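PDB 4G68: ABC transporter from Caldanaerobius, which probably serves as the extracellular solute-binding component of an ABC importer, capturing xylan-derived xylo-oligosaccharides for uptake into the cell. Local coordinates for residues 200-205 and 267-272; 222-227 and 424-429; 230-235 and 413-418. All coordinates share one frame; numbering follows the deposited sequence.

How the interactions relate
Helix 225-239 ties the three contacts together: its start enters interaction 2, its middle enters interaction 3, and Y230 and I234 of the same part touch M269 of interaction 1. Interactions 2 and 3 have centres about 10 Å apart and share the xylose, with W225 lying against the sugar and D417 binding its hydroxyls. They also join directly, since H428 NE2 lies 2.6 Å from D232 OD1, a probable hydrogen bond, and the H428 ring stacks on W416. Interaction 1, centred about 19 Å from interaction 3, lies farther from the sugar and meets interaction 3 through apolar packing, M269 CE being 4.0 Å from Y230 CE1.

Interaction 1: residues 200-205 and 267-272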
ATOM      1  N   SER A 200       7.651  -8.445  21.835  1.00  8.97           N
ATOM      2  CA  SER A 200       8.811  -9.022  22.562  1.00  9.54           C
ATOM      3  C   SER A 200       9.532 -10.132  21.827  1.00  9.42           C
ATOM      4  O   SER A 200      10.753 -10.153  21.783  1.00  8.67           O
ATOM      5  CB  SER A 200       8.432  -9.489  23.944  1.00 10.82           C
ATOM      6  OG  SER A 200       8.052  -8.292  24.591  1.00 15.11           O
ATOM      7  N   GLU A 201       8.759 -11.047  21.240  1.00  9.14           N
ATOM      8  CA  GLU A 201       9.313 -12.104  20.424  1.00 10.14           C
ATOM      9  C   GLU A 201      10.005 -11.540  19.177  1.00  9.71           C
ATOM     10  O   GLU A 201      11.024 -12.060  18.752  1.00  9.38           O
ATOM     11  CB  GLU A 201       8.243 -13.091  19.939  1.00 11.64           C
ATOM     12  CG  GLU A 201       7.732 -13.905  21.120  1.00 12.99           C
ATOM     13  CD  GLU A 201       6.502 -14.724  20.838  1.00 15.24           C
ATOM     14  OE1 GLU A 201       5.983 -14.720  19.734  1.00 14.70           O
ATOM     15  OE2 GLU A 201       6.033 -15.408  21.747  1.00 17.63           O
ATOM     16  N   LEU A 202       9.429 -10.490  18.600  1.00  8.98           N
ATOM     17  CA  LEU A 202       9.998  -9.887  17.414  1.00  8.36           C
ATOM     18  C   LEU A 202      11.344  -9.276  17.742  1.00  8.23           C
ATOM     19  O   LEU A 202      12.303  -9.407  16.982  1.00  8.76           O
ATOM     20  CB  LEU A 202       9.073  -8.793  16.857  1.00  9.17           C
ATOM     21  CG  LEU A 202       9.586  -8.035  15.601  1.00  9.92           C
ATOM     22  CD1 LEU A 202       9.829  -8.993  14.421  1.00 11.06           C
ATOM     23  CD2 LEU A 202       8.578  -6.944  15.197  1.00 10.08           C
ATOM     24  N   ILE A 203      11.431  -8.560  18.842  1.00  8.19           N
ATOM     25  CA  ILE A 203      12.780  -7.989  19.194  1.00  8.26           C
ATOM     26  C   ILE A 203      13.789  -9.122  19.472  1.00  8.25           C
ATOM     27  O   ILE A 203      14.992  -9.054  19.102  1.00  8.28           O
ATOM     28  CB  ILE A 203      12.641  -7.031  20.404  1.00  8.10           C
ATOM     29  CG1 ILE A 203      11.739  -5.820  20.107  1.00  8.57           C
ATOM     30  CG2 ILE A 203      14.053  -6.728  20.895  1.00  8.70           C
ATOM     31  CD1 ILE A 203      12.396  -4.703  19.245  1.00  8.63           C
ATOM     32  N   ASP A 204      13.324 -10.193  20.135  1.00  8.85           N
ATOM     33  CA  ASP A 204      14.231 -11.330  20.363  1.00 10.54           C
ATOM     34  C   ASP A 204      14.705 -11.959  19.048  1.00  9.31           C
ATOM     35  O   ASP A 204      15.904 -12.332  18.886  1.00  8.94           O
ATOM     36  CB  ASP A 204      13.600 -12.364  21.295  1.00 12.34           C
ATOM     37  CG  ASP A 204      14.488 -13.518  21.547  1.00 16.61           C
ATOM     38  OD1 ASP A 204      15.534 -13.321  22.203  1.00 23.07           O
ATOM     39  OD2 ASP A 204      14.150 -14.659  21.139  1.00 20.72           O
ATOM     40  N   ALA A 205      13.803 -12.057  18.088  1.00  9.34           N
ATOM     41  CA  ALA A 205      14.177 -12.611  16.774  1.00  9.48           C
ATOM     42  C   ALA A 205      15.116 -11.731  16.030  1.00  9.21           C
ATOM     43  O   ALA A 205      16.045 -12.218  15.391  1.00  9.31           O
ATOM     44  CB  ALA A 205      12.967 -12.984  15.926  1.00  9.82           C
ATOM     45  N   GLN A 267      11.919   2.915  17.399  1.00  8.45           N
ATOM     46  CA  GLN A 267      13.403   3.138  17.632  1.00  9.38           C
ATOM     47  C   GLN A 267      14.022   1.915  18.353  1.00  8.80           C
ATOM     48  O   GLN A 267      15.222   1.662  18.170  1.00  9.94           O
ATOM     49  CB  GLN A 267      13.667   4.457  18.403  1.00  9.02           C
ATOM     50  CG  GLN A 267      13.340   5.690  17.538  1.00  8.76           C
ATOM     51  CD  GLN A 267      13.859   7.033  18.084  1.00  8.44           C
ATOM     52  OE1 GLN A 267      14.273   7.935  17.341  1.00  9.84           O
ATOM     53  NE2 GLN A 267      13.848   7.147  19.360  1.00  7.85           N
ATOM     54  N   ASP A 268      13.217   1.159  19.106  1.00  9.26           N
ATOM     55  CA  ASP A 268      13.631  -0.101  19.768  1.00 10.05           C
ATOM     56  C   ASP A 268      14.017  -1.081  18.675  1.00  9.79           C
ATOM     57  O   ASP A 268      15.030  -1.784  18.821  1.00  8.59           O
ATOM     58  CB  ASP A 268      12.528  -0.750  20.593  1.00 11.13           C
ATOM     59  CG  ASP A 268      12.257  -0.032  21.905  1.00 12.58           C
ATOM     60  OD1 ASP A 268      13.124   0.745  22.381  1.00 13.12           O
ATOM     61  OD2 ASP A 268      11.202  -0.301  22.511  1.00 12.10           O
HETATM   62  N   MSE A 269      13.237  -1.105  17.563  1.00  8.45           N
HETATM   63  CA  MSE A 269      13.661  -1.916  16.400  1.00  8.33           C
HETATM   64  C   MSE A 269      14.965  -1.419  15.895  1.00  8.77           C
HETATM   65  O   MSE A 269      15.789  -2.248  15.631  1.00  8.60           O
HETATM   66  CB  MSE A 269      12.615  -1.885  15.277  1.00 10.58           C
HETATM   67  CG  MSE A 269      11.329  -2.437  15.838  1.00 12.91           C
HETATM   68 SE   MSE A 269      10.005  -2.581  14.369  1.00 16.06          SE
HETATM   69  CE  MSE A 269      10.901  -4.015  13.319  1.00 14.74           C
ATOM     70  N   VAL A 270      15.161  -0.135  15.642  1.00  8.08           N
ATOM     71  CA  VAL A 270      16.424   0.328  15.106  1.00  8.72           C
ATOM     72  C   VAL A 270      17.584  -0.051  16.031  1.00  9.83           C
ATOM     73  O   VAL A 270      18.648  -0.579  15.558  1.00 10.60           O
ATOM     74  CB  VAL A 270      16.393   1.861  14.897  1.00  8.63           C
ATOM     75  CG1 VAL A 270      17.717   2.444  14.407  1.00  8.55           C
ATOM     76  CG2 VAL A 270      15.298   2.267  13.920  1.00  7.99           C
ATOM     77  N   ASN A 271      17.401   0.235  17.322  1.00  9.58           N
ATOM     78  CA  ASN A 271      18.475   0.032  18.281  1.00 10.75           C
ATOM     79  C   ASN A 271      18.852  -1.437  18.417  1.00 11.59           C
ATOM     80  O   ASN A 271      19.996  -1.709  18.690  1.00 11.97           O
ATOM     81  CB  ASN A 271      18.082   0.603  19.661  1.00 10.95           C
ATOM     82  CG  ASN A 271      17.911   2.106  19.624  1.00 11.07           C
ATOM     83  OD1 ASN A 271      18.488   2.780  18.795  1.00 12.92           O
ATOM     84  ND2 ASN A 271      17.131   2.628  20.528  1.00 12.37           N
ATOM     85  N   ALA A 272      17.886  -2.344  18.222  1.00 10.85           N
ATOM     86  CA  ALA A 272      18.154  -3.795  18.264  1.00 11.26           C
ATOM     87  C   ALA A 272      18.885  -4.307  17.006  1.00 10.84           C
ATOM     88  O   ALA A 272      19.300  -5.488  16.972  1.00 10.02           O
ATOM     89  CB  ALA A 272      16.860  -4.590  18.480  1.00 11.27           C
TER
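Segments 200-205 and 267-272 place two nearly parallel helical turns side by side, their axes 22° apart in direction and 10.3 Å apart at closest approach. The nearest CA atoms belong to I203 and M269. This is helix-helix packing in an α/β periplasmic-binding-protein fold, joining helix 199-211 to the C-terminal end of helix 257-271, and the wide axis separation is spanned mainly by I203 and M269.

I203 does most of the bridging, its two branches reaching different parts of the partner. CG1 sits anti to the carbonyl carbon (chi1 -62°), and from it CD1 extends to the backbone between D268 and M269, 4.0 Å from D268 O and 4.2 Å from M269 CG. The other branch, CG2, meets A272, whose small methyl allows this close approach. A branched aliphatic chain suits this place because it can touch two places on the partner segment.

Of the D268 side chain, CB is what meets I203; its carboxylate is held by a weak hydrogen bond from Q264 within its own helix. On the buried side, selenomethionine M269 also packs against F199 and I206 of helix 199-211 and against Y230 and I234 of helix 225-239. A bend at chi3 (67°) turns its terminal methyl, and CE ends 4.2 Å from L202 CD2.

Interaction 2: residues 222-227 and 424-429. With XYP (beta-D-xylopyranose), chain D.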
ATOM      1  N   LYS A 222      14.606   5.317   1.871  1.00  8.66           N
ATOM      2  CA  LYS A 222      14.835   6.538   1.104  1.00  9.52           C
ATOM      3  C   LYS A 222      13.634   7.402   0.734  1.00 10.39           C
ATOM      4  O   LYS A 222      13.671   8.619   0.903  1.00  9.16           O
ATOM      5  CB  LYS A 222      15.659   6.218  -0.178  1.00 11.68           C
ATOM      6  CG  LYS A 222      16.226   7.494  -0.850  1.00 14.32           C
ATOM      7  CD  LYS A 222      17.042   7.046  -2.084  1.00 18.50           C
ATOM      8  CE  LYS A 222      17.152   8.138  -3.158  1.00 24.27           C
ATOM      9  NZ  LYS A 222      17.969   9.297  -2.709  1.00 25.68           N
ATOM     10  N   ASP A 223      12.575   6.755   0.269  1.00  9.43           N
ATOM     11  CA  ASP A 223      11.356   7.401  -0.118  1.00 10.25           C
ATOM     12  C   ASP A 223      10.332   7.568   1.017  1.00  8.29           C
ATOM     13  O   ASP A 223       9.253   8.117   0.811  1.00  8.23           O
ATOM     14  CB  ASP A 223      10.740   6.751  -1.366  1.00 11.03           C
ATOM     15  CG  ASP A 223      11.601   6.867  -2.576  1.00 13.67           C
ATOM     16  OD1 ASP A 223      11.929   8.025  -2.994  1.00 15.59           O
ATOM     17  OD2 ASP A 223      11.935   5.789  -3.139  1.00 11.79           O
ATOM     18  N   GLU A 224      10.721   7.132   2.230  1.00  7.34           N
ATOM     19  CA  GLU A 224      10.054   7.439   3.494  1.00  7.40           C
ATOM     20  C   GLU A 224       8.749   6.683   3.770  1.00  6.33           C
ATOM     21  O   GLU A 224       8.515   6.221   4.923  1.00  6.67           O
ATOM     22  CB  GLU A 224       9.841   8.953   3.635  1.00  7.66           C
ATOM     23  CG  GLU A 224      11.200   9.712   3.618  1.00  8.86           C
ATOM     24  CD  GLU A 224      11.085  11.147   4.147  1.00 10.14           C
ATOM     25  OE1 GLU A 224       9.965  11.698   4.237  1.00  8.55           O
ATOM     26  OE2 GLU A 224      12.192  11.739   4.449  1.00  9.89           O
ATOM     27  N   TRP A 225       7.926   6.482   2.749  1.00  5.63           N
ATOM     28  CA  TRP A 225       6.670   5.813   2.991  1.00  4.96           C
ATOM     29  C   TRP A 225       6.828   4.304   3.416  1.00  4.63           C
ATOM     30  O   TRP A 225       6.069   3.847   4.214  1.00  3.95           O
ATOM     31  CB  TRP A 225       5.711   6.033   1.794  1.00  4.70           C
ATOM     32  CG  TRP A 225       6.133   5.322   0.564  1.00  4.48           C
ATOM     33  CD1 TRP A 225       6.882   5.804  -0.517  1.00  4.17           C
ATOM     34  CD2 TRP A 225       5.900   3.894   0.296  1.00  4.60           C
ATOM     35  NE1 TRP A 225       7.132   4.816  -1.427  1.00  4.15           N
ATOM     36  CE2 TRP A 225       6.553   3.614  -0.977  1.00  4.59           C
ATOM     37  CE3 TRP A 225       5.259   2.814   1.017  1.00  4.73           C
ATOM     38  CZ2 TRP A 225       6.517   2.333  -1.579  1.00  4.66           C
ATOM     39  CZ3 TRP A 225       5.276   1.510   0.400  1.00  4.55           C
ATOM     40  CH2 TRP A 225       5.899   1.290  -0.887  1.00  4.74           C
ATOM     41  N   PRO A 226       7.874   3.597   2.938  1.00  4.54           N
ATOM     42  CA  PRO A 226       7.938   2.176   3.396  1.00  4.95           C
ATOM     43  C   PRO A 226       8.212   2.009   4.872  1.00  5.02           C
ATOM     44  O   PRO A 226       7.588   1.162   5.531  1.00  5.56           O
ATOM     45  CB  PRO A 226       9.102   1.608   2.596  1.00  5.14           C
ATOM     46  CG  PRO A 226       9.118   2.457   1.300  1.00  4.56           C
ATOM     47  CD  PRO A 226       8.831   3.839   1.834  1.00  4.85           C
ATOM     48  N   GLY A 227       9.080   2.842   5.413  1.00  4.75           N
ATOM     49  CA  GLY A 227       9.341   2.850   6.872  1.00  5.22           C
ATOM     50  C   GLY A 227       8.138   3.371   7.653  1.00  5.42           C
ATOM     51  O   GLY A 227       7.854   2.928   8.753  1.00  5.35           O
ATOM     52  N   ALA A 424       0.535  17.572   5.276  1.00 11.99           N
ATOM     53  CA  ALA A 424       0.427  16.741   6.492  1.00 10.31           C
ATOM     54  C   ALA A 424       1.040  15.361   6.297  1.00  9.94           C
ATOM     55  O   ALA A 424       1.734  14.843   7.147  1.00  8.45           O
ATOM     56  CB  ALA A 424      -1.025  16.639   6.934  1.00  9.63           C
ATOM     57  N   ALA A 425       0.775  14.762   5.143  1.00  9.66           N
ATOM     58  CA  ALA A 425       1.349  13.448   4.827  1.00  8.54           C
ATOM     59  C   ALA A 425       2.862  13.580   4.769  1.00  8.89           C
ATOM     60  O   ALA A 425       3.541  12.718   5.292  1.00  8.64           O
ATOM     61  CB  ALA A 425       0.825  12.944   3.454  1.00  9.48           C
ATOM     62  N   GLN A 426       3.355  14.665   4.164  1.00  8.15           N
ATOM     63  CA  GLN A 426       4.762  14.828   4.010  1.00  8.29           C
ATOM     64  C   GLN A 426       5.435  15.012   5.376  1.00  7.46           C
ATOM     65  O   GLN A 426       6.551  14.493   5.609  1.00  6.91           O
ATOM     66  CB  GLN A 426       5.172  15.937   3.031  1.00  9.74           C
ATOM     67  CG  GLN A 426       6.696  15.959   2.813  1.00 12.19           C
ATOM     68  CD  GLN A 426       7.125  14.783   1.962  1.00 15.26           C
ATOM     69  OE1 GLN A 426       6.585  14.600   0.883  1.00 20.47           O
ATOM     70  NE2 GLN A 426       8.015  13.953   2.453  1.00 15.79           N
ATOM     71  N   THR A 427       4.754  15.779   6.261  1.00  6.68           N
ATOM     72  CA  THR A 427       5.267  16.015   7.618  1.00  6.62           C
ATOM     73  C   THR A 427       5.476  14.666   8.327  1.00  6.28           C
ATOM     74  O   THR A 427       6.511  14.433   8.936  1.00  6.03           O
ATOM     75  CB  THR A 427       4.271  16.910   8.398  1.00  7.34           C
ATOM     76  OG1 THR A 427       4.418  18.243   7.929  1.00  8.37           O
ATOM     77  CG2 THR A 427       4.574  16.894   9.920  1.00  6.84           C
ATOM     78  N   HIS A 428       4.443  13.801   8.293  1.00  5.51           N
ATOM     79  CA  HIS A 428       4.533  12.472   8.948  1.00  5.50           C
ATOM     80  C   HIS A 428       5.619  11.632   8.354  1.00  5.63           C
ATOM     81  O   HIS A 428       6.420  11.062   9.096  1.00  5.77           O
ATOM     82  CB  HIS A 428       3.138  11.778   8.863  1.00  5.28           C
ATOM     83  CG  HIS A 428       3.098  10.407   9.457  1.00  4.89           C
ATOM     84  ND1 HIS A 428       3.480  10.166  10.741  1.00  5.14           N
ATOM     85  CD2 HIS A 428       2.739   9.202   8.910  1.00  5.18           C
ATOM     86  CE1 HIS A 428       3.329   8.866  11.009  1.00  4.74           C
ATOM     87  NE2 HIS A 428       2.861   8.258   9.872  1.00  4.62           N
ATOM     88  N   LYS A 429       5.731  11.572   7.006  1.00  5.77           N
ATOM     89  CA  LYS A 429       6.814  10.787   6.355  1.00  6.10           C
ATOM     90  C   LYS A 429       8.203  11.321   6.814  1.00  6.11           C
ATOM     91  O   LYS A 429       9.065  10.530   7.133  1.00  5.52           O
ATOM     92  CB  LYS A 429       6.723  10.947   4.835  1.00  7.10           C
ATOM     93  CG  LYS A 429       5.610  10.113   4.261  1.00  8.29           C
ATOM     94  CD  LYS A 429       5.332  10.452   2.788  1.00  9.67           C
ATOM     95  CE  LYS A 429       6.506  10.224   1.857  1.00 11.46           C
ATOM     96  NZ  LYS A 429       6.116  10.812   0.529  1.00 11.28           N
TER
HETATM   97  C1  XYP D   3       1.892   2.879  -2.177  1.00  4.76           C
HETATM   98  C2  XYP D   3       2.179   4.376  -2.109  1.00  4.76           C
HETATM   99  C3  XYP D   3       2.396   4.745  -0.637  1.00  4.55           C
HETATM  100  C4  XYP D   3       1.262   4.210   0.274  1.00  4.62           C
HETATM  101  C5  XYP D   3       0.907   2.724  -0.021  1.00  4.52           C
HETATM  102  O2  XYP D   3       3.287   4.674  -2.934  1.00  4.98           O
HETATM  103  O3  XYP D   3       2.489   6.186  -0.586  1.00  4.52           O
HETATM  104  O4  XYP D   3       1.569   4.345   1.665  1.00  4.45           O
HETATM  105  O5  XYP D   3       0.755   2.526  -1.422  1.00  4.62           O
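E224 and K429 meet flank to flank, with their charged ends apart. The E224 chain, extended beyond CG, brings OE1 against the K429 backbone carbonyl, 3.1 Å from K429 C, while its CB lies 3.9 Å from K429 CB. The K429 side chain starts with CG anti to the carbonyl carbon, then bends at chi3 (61°), which brings CE back over the turn that precedes helix 225-239. There CE lies 3.6 Å from D223 O and 4.3 Å from W225 CB. A lysine suits this place because its methylenes can cover the turn.

W225, the first residue of that helix, turns its indole away from K429 and toward the sugar. Its CG stands between the backbone N and the carbonyl carbon (chi1 70°). P226 CD lies over one face of the indole and the xylose over the opposite face, both offset toward the rim, with C3 3.7 Å from W225 CD2. Such carbohydrate-aromatic packing is a familiar feature of sugar-binding proteins. D104 accepts a hydrogen bond from W225 NE1, fixing the turn of the ring, and K107 makes a cation-pi contact with it.

E224 OE1 and K429 O, 3.2 Å apart, are both acceptors and cannot bond each other, and the like charge of D430 is close. E224 OE1 and K429 NZ remain 5.4 Å apart, so any attraction is probably weak and longer-range.

Interaction 3: residues 230-235 and 413-418; sequences YYDMIA and VPAWDI. With XYP (beta-D-xylopyranose), chain D.
D232 joins W416 by stacking and by a hydrogen bond from the W416 backbone N-H to the D232 carboxylate, linking helix 225-239 to the start of helix 416-419 beside the sugar pocket of this periplasmic-binding-protein fold. W416 N donates to D232 OD2 over 2.9 Å, nearly straight at 168°, though it meets the oxygen from above the carboxylate plane. An acidic side chain is well suited to receive this N-H at a helix start. D232 OD1 takes a second hydrogen bond from H428, and water 1 bridges D232 O to W416 NE1.

In the stacking, the D232 carboxylate lies over one face of the indole, the planes 16° apart, while its CB makes a CH-pi contact with the five-membered ring. Y231 turns an edge to the six-membered ring in a T-shaped pair; its CE2 is 4.0 Å from W416 CH2, and A235 adds its methyl near CZ2. The broad indole can thus meet all three residues together.

D417 supplies this contact's polar grip on the sugar, beside N103, K107, W229 and Q177. I418 packs CG1 and CD1 on ring carbons, and the A415 methyl lies near O4. D417 OD2 accepts from xylose O3, and OD1 from xylose O4 at 2.6 Å.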
ATOM      1  N   TYR A 230       5.767   0.924   8.997  1.00  4.22           N
ATOM      2  CA  TYR A 230       6.120   0.315  10.284  1.00  4.26           C
ATOM      3  C   TYR A 230       5.540   1.163  11.453  1.00  4.48           C
ATOM      4  O   TYR A 230       4.896   0.616  12.400  1.00  3.60           O
ATOM      5  CB  TYR A 230       7.635   0.236  10.454  1.00  4.83           C
ATOM      6  CG  TYR A 230       8.367  -0.798   9.676  1.00  4.90           C
ATOM      7  CD1 TYR A 230       9.126  -1.773  10.350  1.00  5.08           C
ATOM      8  CD2 TYR A 230       8.417  -0.719   8.283  1.00  5.34           C
ATOM      9  CE1 TYR A 230       9.858  -2.756   9.619  1.00  5.65           C
ATOM     10  CE2 TYR A 230       9.165  -1.655   7.502  1.00  5.32           C
ATOM     11  CZ  TYR A 230       9.862  -2.656   8.196  1.00  5.91           C
ATOM     12  OH  TYR A 230      10.589  -3.580   7.488  1.00  5.53           O
ATOM     13  N   TYR A 231       5.781   2.475  11.395  1.00  4.40           N
ATOM     14  CA  TYR A 231       5.270   3.342  12.488  1.00  5.05           C
ATOM     15  C   TYR A 231       3.721   3.179  12.539  1.00  4.84           C
ATOM     16  O   TYR A 231       3.116   2.938  13.604  1.00  5.13           O
ATOM     17  CB  TYR A 231       5.638   4.829  12.269  1.00  5.64           C
ATOM     18  CG  TYR A 231       4.984   5.619  13.352  1.00  5.25           C
ATOM     19  CD1 TYR A 231       5.660   5.829  14.551  1.00  6.32           C
ATOM     20  CD2 TYR A 231       3.695   6.113  13.220  1.00  6.12           C
ATOM     21  CE1 TYR A 231       5.055   6.480  15.616  1.00  6.02           C
ATOM     22  CE2 TYR A 231       3.055   6.806  14.270  1.00  5.76           C
ATOM     23  CZ  TYR A 231       3.764   6.963  15.446  1.00  6.02           C
ATOM     24  OH  TYR A 231       3.150   7.573  16.492  1.00  6.72           O
ATOM     25  N   ASP A 232       3.054   3.306  11.380  1.00  4.91           N
ATOM     26  CA  ASP A 232       1.587   3.395  11.399  1.00  4.89           C
ATOM     27  C   ASP A 232       1.038   2.094  11.976  1.00  4.94           C
ATOM     28  O   ASP A 232       0.048   2.118  12.752  1.00  4.60           O
ATOM     29  CB  ASP A 232       1.032   3.601   9.976  1.00  5.06           C
ATOM     30  CG  ASP A 232       1.413   4.940   9.370  1.00  5.45           C
ATOM     31  OD1 ASP A 232       1.971   5.813  10.050  1.00  6.21           O
ATOM     32  OD2 ASP A 232       1.160   5.111   8.187  1.00  6.17           O
HETATM   33  N   MSE A 233       1.652   0.943  11.649  1.00  4.98           N
HETATM   34  CA  MSE A 233       1.242  -0.354  12.288  1.00  5.71           C
HETATM   35  C   MSE A 233       1.499  -0.394  13.719  1.00  5.41           C
HETATM   36  O   MSE A 233       0.630  -0.867  14.446  1.00  5.80           O
HETATM   37  CB  MSE A 233       1.864  -1.589  11.570  1.00  8.63           C
HETATM   38  CG  MSE A 233       1.794  -2.844  12.478  1.00 11.00           C
HETATM   39 SE   MSE A 233      -0.080  -3.371  12.745  1.00 18.30          SE
HETATM   40  CE  MSE A 233      -0.084  -3.614  10.828  1.00  9.34           C
ATOM     41  N   ILE A 234       2.646   0.037  14.116  1.00  5.36           N
ATOM     42  CA  ILE A 234       2.929  -0.047  15.558  1.00  5.62           C
ATOM     43  C   ILE A 234       1.917   0.889  16.309  1.00  5.86           C
ATOM     44  O   ILE A 234       1.388   0.544  17.419  1.00  5.71           O
ATOM     45  CB  ILE A 234       4.385   0.366  15.824  1.00  5.12           C
ATOM     46  CG1 ILE A 234       5.364  -0.686  15.267  1.00  5.59           C
ATOM     47  CG2 ILE A 234       4.653   0.451  17.329  1.00  5.68           C
ATOM     48  CD1 ILE A 234       6.806  -0.173  15.299  1.00  5.33           C
ATOM     49  N   ALA A 235       1.661   2.087  15.761  1.00  5.58           N
ATOM     50  CA  ALA A 235       0.658   2.983  16.375  1.00  5.61           C
ATOM     51  C   ALA A 235      -0.732   2.358  16.418  1.00  6.36           C
ATOM     52  O   ALA A 235      -1.506   2.609  17.349  1.00  6.95           O
ATOM     53  CB  ALA A 235       0.562   4.310  15.607  1.00  5.46           C
ATOM     54  N   VAL A 413      -7.273   0.755   8.619  1.00  7.41           N
ATOM     55  CA  VAL A 413      -7.149   2.179   8.289  1.00  6.50           C
ATOM     56  C   VAL A 413      -6.023   2.269   7.279  1.00  6.16           C
ATOM     57  O   VAL A 413      -5.077   1.527   7.405  1.00  5.41           O
ATOM     58  CB  VAL A 413      -6.823   3.066   9.579  1.00  6.74           C
ATOM     59  CG1 VAL A 413      -5.475   2.719  10.243  1.00  6.61           C
ATOM     60  CG2 VAL A 413      -6.905   4.528   9.213  1.00  6.57           C
ATOM     61  N   PRO A 414      -6.162   3.121   6.246  1.00  5.76           N
ATOM     62  CA  PRO A 414      -5.137   3.258   5.178  1.00  5.74           C
ATOM     63  C   PRO A 414      -3.846   3.814   5.742  1.00  5.48           C
ATOM     64  O   PRO A 414      -3.873   4.536   6.770  1.00  5.78           O
ATOM     65  CB  PRO A 414      -5.752   4.296   4.241  1.00  6.36           C
ATOM     66  CG  PRO A 414      -7.236   4.031   4.378  1.00  6.53           C
ATOM     67  CD  PRO A 414      -7.408   3.789   5.848  1.00  6.49           C
ATOM     68  N   ALA A 415      -2.742   3.529   5.056  1.00  4.54           N
ATOM     69  CA  ALA A 415      -1.455   4.140   5.477  1.00  4.82           C
ATOM     70  C   ALA A 415      -1.599   5.645   5.547  1.00  4.78           C
ATOM     71  O   ALA A 415      -2.366   6.230   4.770  1.00  4.79           O
ATOM     72  CB  ALA A 415      -0.421   3.772   4.465  1.00  4.96           C
ATOM     73  N   TRP A 416      -0.910   6.298   6.489  1.00  4.73           N
ATOM     74  CA  TRP A 416      -1.276   7.625   6.816  1.00  4.88           C
ATOM     75  C   TRP A 416      -1.001   8.596   5.675  1.00  5.53           C
ATOM     76  O   TRP A 416      -1.597   9.670   5.634  1.00  6.37           O
ATOM     77  CB  TRP A 416      -0.538   8.098   8.076  1.00  4.62           C
ATOM     78  CG  TRP A 416      -1.012   7.389   9.334  1.00  4.50           C
ATOM     79  CD1 TRP A 416      -1.691   6.144   9.475  1.00  4.62           C
ATOM     80  CD2 TRP A 416      -0.779   7.857  10.690  1.00  4.79           C
ATOM     81  NE1 TRP A 416      -1.849   5.856  10.805  1.00  4.61           N
ATOM     82  CE2 TRP A 416      -1.310   6.839  11.583  1.00  4.73           C
ATOM     83  CE3 TRP A 416      -0.156   8.994  11.233  1.00  4.77           C
ATOM     84  CZ2 TRP A 416      -1.271   6.984  12.992  1.00  5.21           C
ATOM     85  CZ3 TRP A 416      -0.106   9.109  12.628  1.00  4.75           C
ATOM     86  CH2 TRP A 416      -0.658   8.132  13.478  1.00  5.15           C
ATOM     87  N   ASP A 417      -0.052   8.293   4.782  1.00  6.03           N
ATOM     88  CA  ASP A 417       0.229   9.224   3.664  1.00  6.10           C
ATOM     89  C   ASP A 417      -0.759   9.092   2.482  1.00  7.86           C
ATOM     90  O   ASP A 417      -0.637   9.876   1.520  1.00  8.73           O
ATOM     91  CB  ASP A 417       1.646   9.038   3.120  1.00  6.49           C
ATOM     92  CG  ASP A 417       1.851   7.647   2.443  1.00  5.57           C
ATOM     93  OD1 ASP A 417       1.042   6.696   2.675  1.00  5.60           O
ATOM     94  OD2 ASP A 417       2.834   7.536   1.643  1.00  6.42           O
ATOM     95  N   ILE A 418      -1.739   8.185   2.595  1.00  7.34           N
ATOM     96  CA  ILE A 418      -2.869   8.119   1.690  1.00  8.81           C
ATOM     97  C   ILE A 418      -4.095   8.705   2.427  1.00  8.65           C
ATOM     98  O   ILE A 418      -5.041   9.143   1.821  1.00  8.60           O
ATOM     99  CB  ILE A 418      -3.258   6.617   1.387  1.00 10.46           C
ATOM    100  CG1 ILE A 418      -2.184   5.892   0.707  1.00 12.94           C
ATOM    101  CG2 ILE A 418      -4.590   6.483   0.618  1.00 14.50           C
ATOM    102  CD1 ILE A 418      -2.591   4.445   0.359  1.00 11.50           C
TER
HETATM  103  C1  XYP D   3       1.892   2.879  -2.177  1.00  4.76           C
HETATM  104  C2  XYP D   3       2.179   4.376  -2.109  1.00  4.76           C
HETATM  105  C3  XYP D   3       2.396   4.745  -0.637  1.00  4.55           C
HETATM  106  C4  XYP D   3       1.262   4.210   0.274  1.00  4.62           C
HETATM  107  C5  XYP D   3       0.907   2.724  -0.021  1.00  4.52           C
HETATM  108  O2  XYP D   3       3.287   4.674  -2.934  1.00  4.98           O
HETATM  109  O3  XYP D   3       2.489   6.186  -0.586  1.00  4.52           O
HETATM  110  O4  XYP D   3       1.569   4.345   1.665  1.00  4.45           O
HETATM  111  O5  XYP D   3       0.755   2.526  -1.422  1.00  4.62           O
HETATM  112  O   HOH W   1      -2.359   3.625  12.647  1.00  5.94           O